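4-aminobutyrate transaminase (Acinetobacter baumannii, PDB 6WOP) is a pyridoxal-phosphate-dependent class-III aminotransferase that probably transfers the amino group of 4-aminobutyrate to 2-oxoglutarate. Local coordinates at residues A113-N118 with S278-R283; V120-C125 with A284-A289; H130-F135 with A203-P208; L236-E241 with A262-M267. One frame throughout, in Å; residues are numbered along the deposited sequence.

Contact 1. Residues A113-N118 with S278-R283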
# COMPACT_ATOMS: atom_id res chain seq x y z
N ALA A 113 -15.84 -14.30 -4.22
CA ALA A 113 -14.81 -13.32 -3.80
C ALA A 113 -15.08 -12.79 -2.39
O ALA A 113 -14.15 -12.60 -1.58
CB ALA A 113 -14.76 -12.15 -4.80
N GLU A 114 -16.37 -12.53 -2.07
CA GLU A 114 -16.72 -12.11 -0.71
C GLU A 114 -16.34 -13.15 0.30
O GLU A 114 -15.89 -12.84 1.40
CB GLU A 114 -18.23 -11.82 -0.58
CG GLU A 114 -18.62 -10.46 -0.68
CD GLU A 114 -20.12 -10.29 -0.65
OE1 GLU A 114 -20.83 -11.23 -0.92
OE2 GLU A 114 -20.58 -9.20 -0.35
N ALA A 115 -16.61 -14.42 0.00
CA ALA A 115 -16.21 -15.47 0.96
C ALA A 115 -14.69 -15.44 1.20
O ALA A 115 -14.23 -15.45 2.36
CB ALA A 115 -16.63 -16.84 0.45
N VAL A 116 -13.92 -15.37 0.12
CA VAL A 116 -12.45 -15.29 0.26
C VAL A 116 -12.06 -14.02 1.02
O VAL A 116 -11.22 -14.04 1.93
CB VAL A 116 -11.75 -15.34 -1.12
CG1 VAL A 116 -10.18 -15.23 -0.91
CG2 VAL A 116 -12.00 -16.69 -1.81
N GLU A 117 -12.67 -12.89 0.64
CA GLU A 117 -12.29 -11.61 1.25
C GLU A 117 -12.64 -11.59 2.73
O GLU A 117 -11.86 -11.09 3.56
CB GLU A 117 -12.96 -10.48 0.49
CG GLU A 117 -12.26 -9.14 0.68
CD GLU A 117 -12.18 -8.27 -0.59
OE1 GLU A 117 -12.72 -8.64 -1.66
OE2 GLU A 117 -11.61 -7.15 -0.52
N ASN A 118 -13.80 -12.18 3.10
CA ASN A 118 -14.13 -12.27 4.52
C ASN A 118 -13.28 -13.28 5.25
O ASN A 118 -12.97 -13.08 6.42
CB ASN A 118 -15.62 -12.57 4.69
CG ASN A 118 -16.45 -11.31 4.55
OD1 ASN A 118 -16.48 -10.54 5.46
ND2 ASN A 118 -17.11 -11.10 3.39
N SER A 278 -22.62 -17.49 -0.87
CA SER A 278 -21.25 -17.94 -0.54
C SER A 278 -21.20 -18.15 0.96
O SER A 278 -22.18 -17.89 1.67
CB SER A 278 -20.19 -16.92 -0.93
OG SER A 278 -20.29 -15.76 -0.10
N GLY A 279 -20.08 -18.71 1.47
CA GLY A 279 -19.95 -18.76 2.92
C GLY A 279 -18.52 -19.02 3.36
O GLY A 279 -17.67 -19.38 2.56
N VAL A 280 -18.31 -18.89 4.66
CA VAL A 280 -17.03 -19.15 5.31
C VAL A 280 -17.39 -19.99 6.49
O VAL A 280 -18.30 -19.61 7.25
CB VAL A 280 -16.31 -17.89 5.80
CG1 VAL A 280 -15.03 -18.27 6.52
CG2 VAL A 280 -15.96 -16.98 4.62
N VAL A 281 -16.71 -21.14 6.66
CA VAL A 281 -16.88 -21.94 7.86
C VAL A 281 -15.50 -22.07 8.50
O VAL A 281 -14.50 -22.10 7.78
CB VAL A 281 -17.51 -23.32 7.55
CG1 VAL A 281 -16.68 -24.13 6.48
CG2 VAL A 281 -17.78 -24.13 8.85
N GLY A 282 -15.44 -22.13 9.83
CA GLY A 282 -14.12 -22.35 10.42
C GLY A 282 -14.15 -22.51 11.92
O GLY A 282 -15.21 -22.54 12.54
N ARG A 283 -12.95 -22.54 12.51
CA ARG A 283 -12.87 -22.73 13.95
C ARG A 283 -13.64 -21.63 14.64
O ARG A 283 -13.53 -20.46 14.28
CB ARG A 283 -11.39 -22.75 14.41
CG ARG A 283 -10.54 -23.86 13.79
CD ARG A 283 -9.01 -23.57 14.04
NE ARG A 283 -8.84 -23.14 15.39
CZ ARG A 283 -7.89 -22.32 15.80
NH1 ARG A 283 -6.99 -21.83 14.92
NH2 ARG A 283 -7.83 -21.99 17.09

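Contact 2. Residues V120-C125 with A284-A289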
# COMPACT_ATOMS: atom_id res chain seq x y z
N VAL A 120 -10.17 -13.59 4.72
CA VAL A 120 -8.96 -12.78 4.96
C VAL A 120 -9.21 -11.75 6.07
O VAL A 120 -8.34 -11.53 6.94
CB VAL A 120 -8.52 -12.10 3.64
CG1 VAL A 120 -7.50 -10.93 3.92
CG2 VAL A 120 -7.90 -13.17 2.68
N LYS A 121 -10.37 -11.06 6.03
CA LYS A 121 -10.74 -10.15 7.11
C LYS A 121 -10.72 -10.85 8.47
O LYS A 121 -10.21 -10.31 9.47
CB LYS A 121 -12.13 -9.57 6.84
CG LYS A 121 -12.11 -8.67 5.61
CD LYS A 121 -13.47 -8.14 5.10
CE LYS A 121 -14.48 -7.71 6.14
NZ LYS A 121 -15.76 -7.39 5.37
N ILE A 122 -11.33 -12.03 8.54
CA ILE A 122 -11.38 -12.79 9.79
C ILE A 122 -9.97 -13.18 10.25
O ILE A 122 -9.60 -13.04 11.43
CB ILE A 122 -12.27 -14.02 9.54
CG1 ILE A 122 -13.75 -13.61 9.41
CG2 ILE A 122 -12.08 -15.16 10.64
CD1 ILE A 122 -14.56 -14.81 8.79
N ALA A 123 -9.16 -13.67 9.33
CA ALA A 123 -7.79 -14.06 9.68
C ALA A 123 -6.96 -12.87 10.13
O ALA A 123 -6.18 -12.97 11.08
CB ALA A 123 -7.12 -14.71 8.48
N ARG A 124 -7.08 -11.74 9.44
CA ARG A 124 -6.37 -10.54 9.86
C ARG A 124 -6.81 -10.16 11.25
O ARG A 124 -5.98 -9.84 12.10
CB ARG A 124 -6.63 -9.38 8.93
CG ARG A 124 -5.81 -9.39 7.62
CD ARG A 124 -5.73 -7.95 7.14
NE ARG A 124 -4.94 -7.71 5.92
CZ ARG A 124 -4.80 -6.47 5.42
NH1 ARG A 124 -5.38 -5.45 6.05
NH2 ARG A 124 -4.11 -6.25 4.31
N CYS A 125 -8.11 -10.20 11.52
CA CYS A 125 -8.63 -9.81 12.81
C CYS A 125 -8.09 -10.74 13.90
O CYS A 125 -7.60 -10.29 14.93
CB CYS A 125 -10.18 -9.79 12.78
SG CYS A 125 -10.90 -9.60 14.46
N ALA A 284 -14.48 -21.99 15.61
CA ALA A 284 -15.35 -20.98 16.25
C ALA A 284 -14.58 -19.76 16.75
O ALA A 284 -15.04 -18.61 16.62
CB ALA A 284 -16.11 -21.60 17.42
N GLU A 285 -13.44 -19.99 17.43
CA GLU A 285 -12.77 -18.86 18.08
C GLU A 285 -12.10 -17.98 17.04
O GLU A 285 -11.97 -16.77 17.25
CB GLU A 285 -11.76 -19.33 19.13
CG GLU A 285 -10.55 -20.04 18.56
CD GLU A 285 -9.51 -20.36 19.68
OE1 GLU A 285 -8.31 -20.58 19.40
OE2 GLU A 285 -9.92 -20.37 20.86
N VAL A 286 -11.81 -18.55 15.87
CA VAL A 286 -11.29 -17.71 14.77
C VAL A 286 -12.42 -16.90 14.15
O VAL A 286 -12.31 -15.68 13.98
CB VAL A 286 -10.58 -18.61 13.73
CG1 VAL A 286 -10.19 -17.80 12.44
CG2 VAL A 286 -9.41 -19.31 14.37
N MET A 287 -13.55 -17.56 13.85
CA MET A 287 -14.70 -16.87 13.28
C MET A 287 -15.24 -15.77 14.19
O MET A 287 -15.76 -14.77 13.69
CB MET A 287 -15.83 -17.88 12.98
CG MET A 287 -15.43 -18.97 11.98
SD MET A 287 -15.29 -18.32 10.29
CE MET A 287 -17.06 -17.90 9.95
N ASP A 288 -15.17 -15.94 15.50
CA ASP A 288 -15.69 -14.96 16.44
C ASP A 288 -14.76 -13.76 16.63
O ASP A 288 -15.06 -12.91 17.48
CB ASP A 288 -15.94 -15.58 17.82
CG ASP A 288 -17.33 -16.18 17.92
OD1 ASP A 288 -18.23 -15.70 17.19
OD2 ASP A 288 -17.51 -17.14 18.70
N ALA A 289 -13.66 -13.68 15.90
CA ALA A 289 -12.72 -12.60 16.17
C ALA A 289 -13.32 -11.26 15.83
O ALA A 289 -13.23 -10.35 16.69
CB ALA A 289 -11.39 -12.85 15.44

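Contact 3. Residues H130-F135 with A203-P208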
# COMPACT_ATOMS: atom_id res chain seq x y z
N HIS A 130 -1.33 -8.64 8.91
CA HIS A 130 -1.90 -8.16 7.66
C HIS A 130 -1.57 -9.02 6.47
O HIS A 130 -2.29 -8.95 5.46
CB HIS A 130 -1.43 -6.71 7.35
CG HIS A 130 -0.04 -6.63 6.75
ND1 HIS A 130 1.11 -6.80 7.50
CD2 HIS A 130 0.37 -6.44 5.47
CE1 HIS A 130 2.17 -6.71 6.69
NE2 HIS A 130 1.74 -6.48 5.47
N GLY A 131 -0.50 -9.82 6.52
CA GLY A 131 0.01 -10.39 5.28
C GLY A 131 -0.76 -11.61 4.83
O GLY A 131 -1.30 -12.38 5.65
N ILE A 132 -0.72 -11.87 3.52
CA ILE A 132 -1.42 -13.01 2.93
C ILE A 132 -0.51 -13.67 1.91
O ILE A 132 0.02 -12.98 1.03
CB ILE A 132 -2.72 -12.54 2.27
CG1 ILE A 132 -3.67 -11.89 3.31
CG2 ILE A 132 -3.43 -13.66 1.50
CD1 ILE A 132 -4.34 -13.01 4.23
N ILE A 133 -0.34 -14.98 1.97
CA ILE A 133 0.42 -15.69 0.97
C ILE A 133 -0.55 -16.56 0.18
O ILE A 133 -1.30 -17.36 0.76
CB ILE A 133 1.53 -16.55 1.61
CG1 ILE A 133 2.56 -15.64 2.25
CG2 ILE A 133 2.22 -17.44 0.54
CD1 ILE A 133 3.67 -16.39 3.01
N THR A 134 -0.55 -16.40 -1.13
CA THR A 134 -1.29 -17.26 -2.04
C THR A 134 -0.28 -17.89 -3.00
O THR A 134 0.94 -17.79 -2.82
CB THR A 134 -2.38 -16.50 -2.82
OG1 THR A 134 -1.75 -15.41 -3.49
CG2 THR A 134 -3.40 -15.82 -1.88
N PHE A 135 -0.79 -18.56 -4.06
CA PHE A 135 0.08 -19.32 -4.94
C PHE A 135 -0.11 -18.90 -6.39
O PHE A 135 -1.20 -18.52 -6.82
CB PHE A 135 -0.20 -20.84 -4.77
CG PHE A 135 0.25 -21.34 -3.45
CD1 PHE A 135 -0.55 -21.21 -2.31
CD2 PHE A 135 1.48 -21.90 -3.33
CE1 PHE A 135 -0.09 -21.66 -1.04
CE2 PHE A 135 1.95 -22.35 -2.09
CZ PHE A 135 1.16 -22.21 -0.95
N ALA A 203 -2.48 -15.25 7.03
CA ALA A 203 -2.98 -16.51 6.51
C ALA A 203 -2.19 -16.90 5.29
O ALA A 203 -1.70 -16.05 4.53
CB ALA A 203 -4.47 -16.43 6.11
N ILE A 204 -2.12 -18.23 5.09
CA ILE A 204 -1.75 -18.81 3.80
C ILE A 204 -2.99 -19.41 3.18
O ILE A 204 -3.68 -20.23 3.82
CB ILE A 204 -0.67 -19.90 3.96
CG1 ILE A 204 0.55 -19.25 4.58
CG2 ILE A 204 -0.33 -20.55 2.56
CD1 ILE A 204 1.90 -20.16 4.70
N VAL A 205 -3.26 -19.04 1.93
CA VAL A 205 -4.54 -19.36 1.30
C VAL A 205 -4.27 -20.15 0.03
O VAL A 205 -3.52 -19.69 -0.84
CB VAL A 205 -5.33 -18.09 0.96
CG1 VAL A 205 -6.73 -18.53 0.33
CG2 VAL A 205 -5.43 -17.23 2.22
N LEU A 206 -4.95 -21.30 -0.10
CA LEU A 206 -4.73 -22.10 -1.30
C LEU A 206 -5.99 -22.89 -1.65
O LEU A 206 -6.74 -23.32 -0.77
CB LEU A 206 -3.56 -23.06 -1.16
CG LEU A 206 -3.86 -24.37 -0.46
CD1 LEU A 206 -2.68 -25.29 -0.68
CD2 LEU A 206 -4.07 -24.12 0.98
N GLU A 207 -6.13 -23.14 -2.93
CA GLU A 207 -7.16 -24.08 -3.40
C GLU A 207 -6.63 -25.49 -3.25
O GLU A 207 -5.57 -25.80 -3.83
CB GLU A 207 -7.46 -23.78 -4.87
CG GLU A 207 -8.10 -22.41 -5.13
CD GLU A 207 -7.87 -21.97 -6.55
OE1 GLU A 207 -6.83 -21.27 -6.79
OE2 GLU A 207 -8.71 -22.36 -7.42
N PRO A 208 -7.31 -26.40 -2.52
CA PRO A 208 -6.88 -27.81 -2.52
C PRO A 208 -6.84 -28.40 -3.92
O PRO A 208 -6.06 -29.32 -4.16
CB PRO A 208 -7.93 -28.55 -1.67
CG PRO A 208 -8.78 -27.52 -1.01
CD PRO A 208 -8.54 -26.16 -1.72
O HOH W 1 -3.61 -19.50 -3.79

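Contact 4. Residues L236-E241 with A262-M267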
# COMPACT_ATOMS: atom_id res chain seq x y z
N LEU A 236 -2.78 -18.61 10.04
CA LEU A 236 -3.93 -19.45 9.68
C LEU A 236 -3.83 -20.11 8.30
O LEU A 236 -3.36 -19.51 7.34
CB LEU A 236 -5.24 -18.65 9.70
CG LEU A 236 -5.50 -18.14 11.12
CD1 LEU A 236 -6.65 -17.12 11.07
CD2 LEU A 236 -5.83 -19.26 12.19
N LEU A 237 -4.39 -21.32 8.18
CA LEU A 237 -4.42 -22.00 6.89
C LEU A 237 -5.84 -21.90 6.35
O LEU A 237 -6.76 -22.31 7.04
CB LEU A 237 -3.99 -23.45 7.04
CG LEU A 237 -3.99 -24.31 5.75
CD1 LEU A 237 -3.05 -23.74 4.73
CD2 LEU A 237 -3.52 -25.78 6.09
N VAL A 238 -6.01 -21.35 5.15
CA VAL A 238 -7.34 -21.18 4.56
C VAL A 238 -7.44 -22.06 3.32
O VAL A 238 -6.63 -21.92 2.40
CB VAL A 238 -7.58 -19.72 4.16
CG1 VAL A 238 -9.03 -19.56 3.57
CG2 VAL A 238 -7.38 -18.83 5.42
N ALA A 239 -8.45 -22.92 3.25
CA ALA A 239 -8.72 -23.72 2.06
C ALA A 239 -9.79 -23.02 1.25
O ALA A 239 -10.89 -22.84 1.75
CB ALA A 239 -9.23 -25.12 2.46
N ASP A 240 -9.48 -22.63 0.02
CA ASP A 240 -10.50 -21.98 -0.84
C ASP A 240 -11.17 -23.08 -1.65
O ASP A 240 -10.61 -23.60 -2.62
CB ASP A 240 -9.85 -20.93 -1.74
CG ASP A 240 -10.86 -20.24 -2.67
OD1 ASP A 240 -12.10 -20.50 -2.59
OD2 ASP A 240 -10.42 -19.45 -3.50
N GLU A 241 -12.39 -23.47 -1.24
CA GLU A 241 -13.18 -24.47 -1.92
C GLU A 241 -14.35 -23.87 -2.69
O GLU A 241 -15.39 -24.53 -2.89
CB GLU A 241 -13.69 -25.48 -0.90
CG GLU A 241 -12.54 -26.23 -0.25
CD GLU A 241 -12.69 -27.70 -0.32
OE1 GLU A 241 -13.25 -28.24 -1.31
OE2 GLU A 241 -12.19 -28.34 0.65
N ALA A 262 -7.73 -27.34 7.67
CA ALA A 262 -7.63 -25.89 7.55
C ALA A 262 -8.37 -25.21 8.70
O ALA A 262 -9.29 -25.79 9.30
CB ALA A 262 -8.28 -25.45 6.23
N ASP A 263 -7.97 -23.97 9.01
CA ASP A 263 -8.64 -23.22 10.06
C ASP A 263 -9.93 -22.59 9.56
O ASP A 263 -10.84 -22.36 10.35
CB ASP A 263 -7.72 -22.09 10.56
CG ASP A 263 -6.45 -22.62 11.16
OD1 ASP A 263 -6.52 -23.07 12.32
OD2 ASP A 263 -5.38 -22.59 10.47
N LEU A 264 -9.94 -22.20 8.27
CA LEU A 264 -11.05 -21.56 7.58
C LEU A 264 -11.26 -22.21 6.21
O LEU A 264 -10.29 -22.56 5.52
CB LEU A 264 -10.78 -20.05 7.37
CG LEU A 264 -10.58 -19.26 8.64
CD1 LEU A 264 -9.90 -17.90 8.43
CD2 LEU A 264 -12.01 -18.98 9.25
N ILE A 265 -12.53 -22.35 5.79
CA ILE A 265 -12.83 -22.89 4.46
C ILE A 265 -13.81 -21.96 3.77
O ILE A 265 -14.82 -21.57 4.38
CB ILE A 265 -13.40 -24.31 4.54
CG1 ILE A 265 -12.39 -25.25 5.19
CG2 ILE A 265 -13.76 -24.80 3.16
CD1 ILE A 265 -12.95 -26.66 5.49
N THR A 266 -13.56 -21.64 2.49
CA THR A 266 -14.52 -20.80 1.80
C THR A 266 -15.37 -21.65 0.86
O THR A 266 -14.89 -22.67 0.34
CB THR A 266 -13.82 -19.69 1.00
OG1 THR A 266 -12.89 -20.27 0.08
CG2 THR A 266 -13.07 -18.75 1.93
N MET A 267 -16.59 -21.20 0.59
CA MET A 267 -17.56 -21.94 -0.23
C MET A 267 -18.33 -20.96 -1.09
O MET A 267 -18.65 -19.86 -0.65
CB MET A 267 -18.62 -22.67 0.65
CG MET A 267 -18.02 -23.56 1.71
SD MET A 267 -19.26 -23.97 2.95
CE MET A 267 -19.31 -22.48 3.99

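Contact 1. Residues A113-N118 with S278-R283
E114 O is gripped twice by N118, and both residues touch strand 278-283. N118 N gives the helical bond to E114 O at 2.8 Å. N118 ND2 adds a second bond to E114 O at 2.9 Å, from the opposite face of the carbonyl plane. The N118 amide is thereby held on its own helix, and among the side-chain atoms of N118 CB is the one that comes near V280 CG2. A115 lies at the centre of the contact. Its methyl rests on the strand backbone, with CB 3.5 Å from G279 O, and S278 CB flanks it at 3.8 Å. V280 has CG1 anti to its backbone N (chi1 177°). CG2 then lies beside that N and presses on the helix, 3.2 Å from A115 O, which is tight. S278 OG turns to T111 O in a weak bond, and E114 OE1 takes T110 N. A tartrate, probably from the crystallisation liquor, bonds to A113 N; in related fold-type I enzymes this helix start holds the cofactor phosphate. The small side chains of A115 and S278, with G279, let helix and sheet come close, while the polar ends of N118, E114 and S278 bond to the helix or the loop before it, not across the contact.

Contact 2. Residues V120-C125 with A284-A289
I122 and V286 meet with their side chains at about a right angle. I122 CG2 touches V286 CG1 at 3.7 Å and V286 O at 3.4 Å. The other branch of I122 carries CD1 to M287, 3.9 Å from M287 SD. M287 leaves its backbone away from helix 112-127. Its chain is bent at chi2 (-72°) and chi3 (-67°), which brings SD and CE back across I122 CD1 at a slant. The two branches of I122 thus rest side by side on V286 and M287. All three residues also pack on L264 of strand 264-267. Helix 112-127 lies on the large-domain sheet and here meets the short helix 284-287, which directly follows strand 278-283. R283 stands at the N-cap of that short helix. One turn further along helix 112-127, C125 has SG anti to its backbone N and reaches over A289. SG lies 3.4 Å from A289 CB and 3.2 Å from A289 C, a tight fit against the backbone. No hydrogen bond crosses the contact. R18 of the second subunit bonds to D288 O and A289 O, and R124 NH1 reaches F160 O and V162 O of that same subunit.

Contact 3. Residues H130-F135 with A203-P208
F135, I204 and L206 form the apolar centre on one side of the strand pair. F135 CE1 lies 3.8 Å from I204 CG2, and F135 CD1 is 3.7 Å from L206 CB. The ring and the L206 side chain extend from the sheet next to each other in the same direction. I133 CB packs beside I204 CG1 on this face, and V188 and I191 of helix 181-194 cover it. The other face carries I132, A203 and V205. I132 is bent at chi2 (-74°), which lays CD1 on A203 CB at 3.9 Å. T134 CG2 lies next to V205 CB, while T134 OG1 bonds to M149 O. The strands are parallel neighbours in the large-domain sheet of fold-type I aminotransferases. Helix 181-194 belongs to the beta-alpha-beta crossover that leads from strand 167-170 over strand 131-135 to strand 201-206. Backbone bonds hold the pair together. V205 N gives I133 O a bond of 2.8 Å, and I133 N gives A203 O one of 3.1 Å. The bond from A203 N to G131 O is weak. At the far end the strands part, and a water bridges them: it accepts from F135 N and donates to V205 O, each at 3.0 Å. V205 O also sits at the edge of the F135 ring, 3.6 Å from F135 CD1. Beyond it, E207 turns its carboxylate to F139 N and G211 N.

Contact 4. Residues L236-E241 with A262-M267
L236 CD2 lies over one face of the D263 carboxylate, 3.6 Å from D263 CG. D263 presents the anti lone pair of OD2 to L237 N at 2.8 Å, in a nearly straight bond (174°). R227 and R283 add salt bridges to D263. The D240 carboxylate is met from above its plane, 46° out, by T266 OG1, which donates to D240 OD1 at 2.8 Å. The same OD1 takes V242 N, and D240 OD2 takes H140 ND1, so several groups fix the rotation of this carboxylate. At D263 a side-chain oxygen does the work of a strand carbonyl, and D263 N returns a 2.8 Å bond to L237 O. Regular parallel pairing follows: A239 N bonds to L264 O at 2.9 Å, and T266 N to A239 O at 3.0 Å. On the face with A239 and I265, A239 CB touches A262 CB at 3.9 Å. On the other, V238 CG2 meets L264 CD1. E241 CG runs beside I265 CG2, while its carboxylate turns to S244, A254 and M255. The pair is part of the sheet of a fold-type I aminotransferase. The aspartate in the place of D240 meets the pyridine nitrogen of the cofactor in class-III relatives, and D240 probably does so here.

Overall arrangement
The four contacts belong to one domain around one mixed sheet. In the sheet, strands 278-283, 264-267, 236-240, 201-206 and 131-135 stand side by side in that order, so contacts 1, 4 and 3 step across it. The centres of contacts 1 and 4 lie about 8 Å apart, and those of 4 and 3 about 9 Å apart. Helix 112-127 serves contacts 1 and 2, whose centres are about 10 Å apart. Along the chain, contact 3 closes before contact 4 opens, and both lie between the segments of contacts 1 and 2. Helix 112-127 packs on strand 278-283 and helix 284-287, so chain pieces some 160 residues apart meet. Contacts 1 and 2 also touch the second subunit, which links the domain core to the assembly.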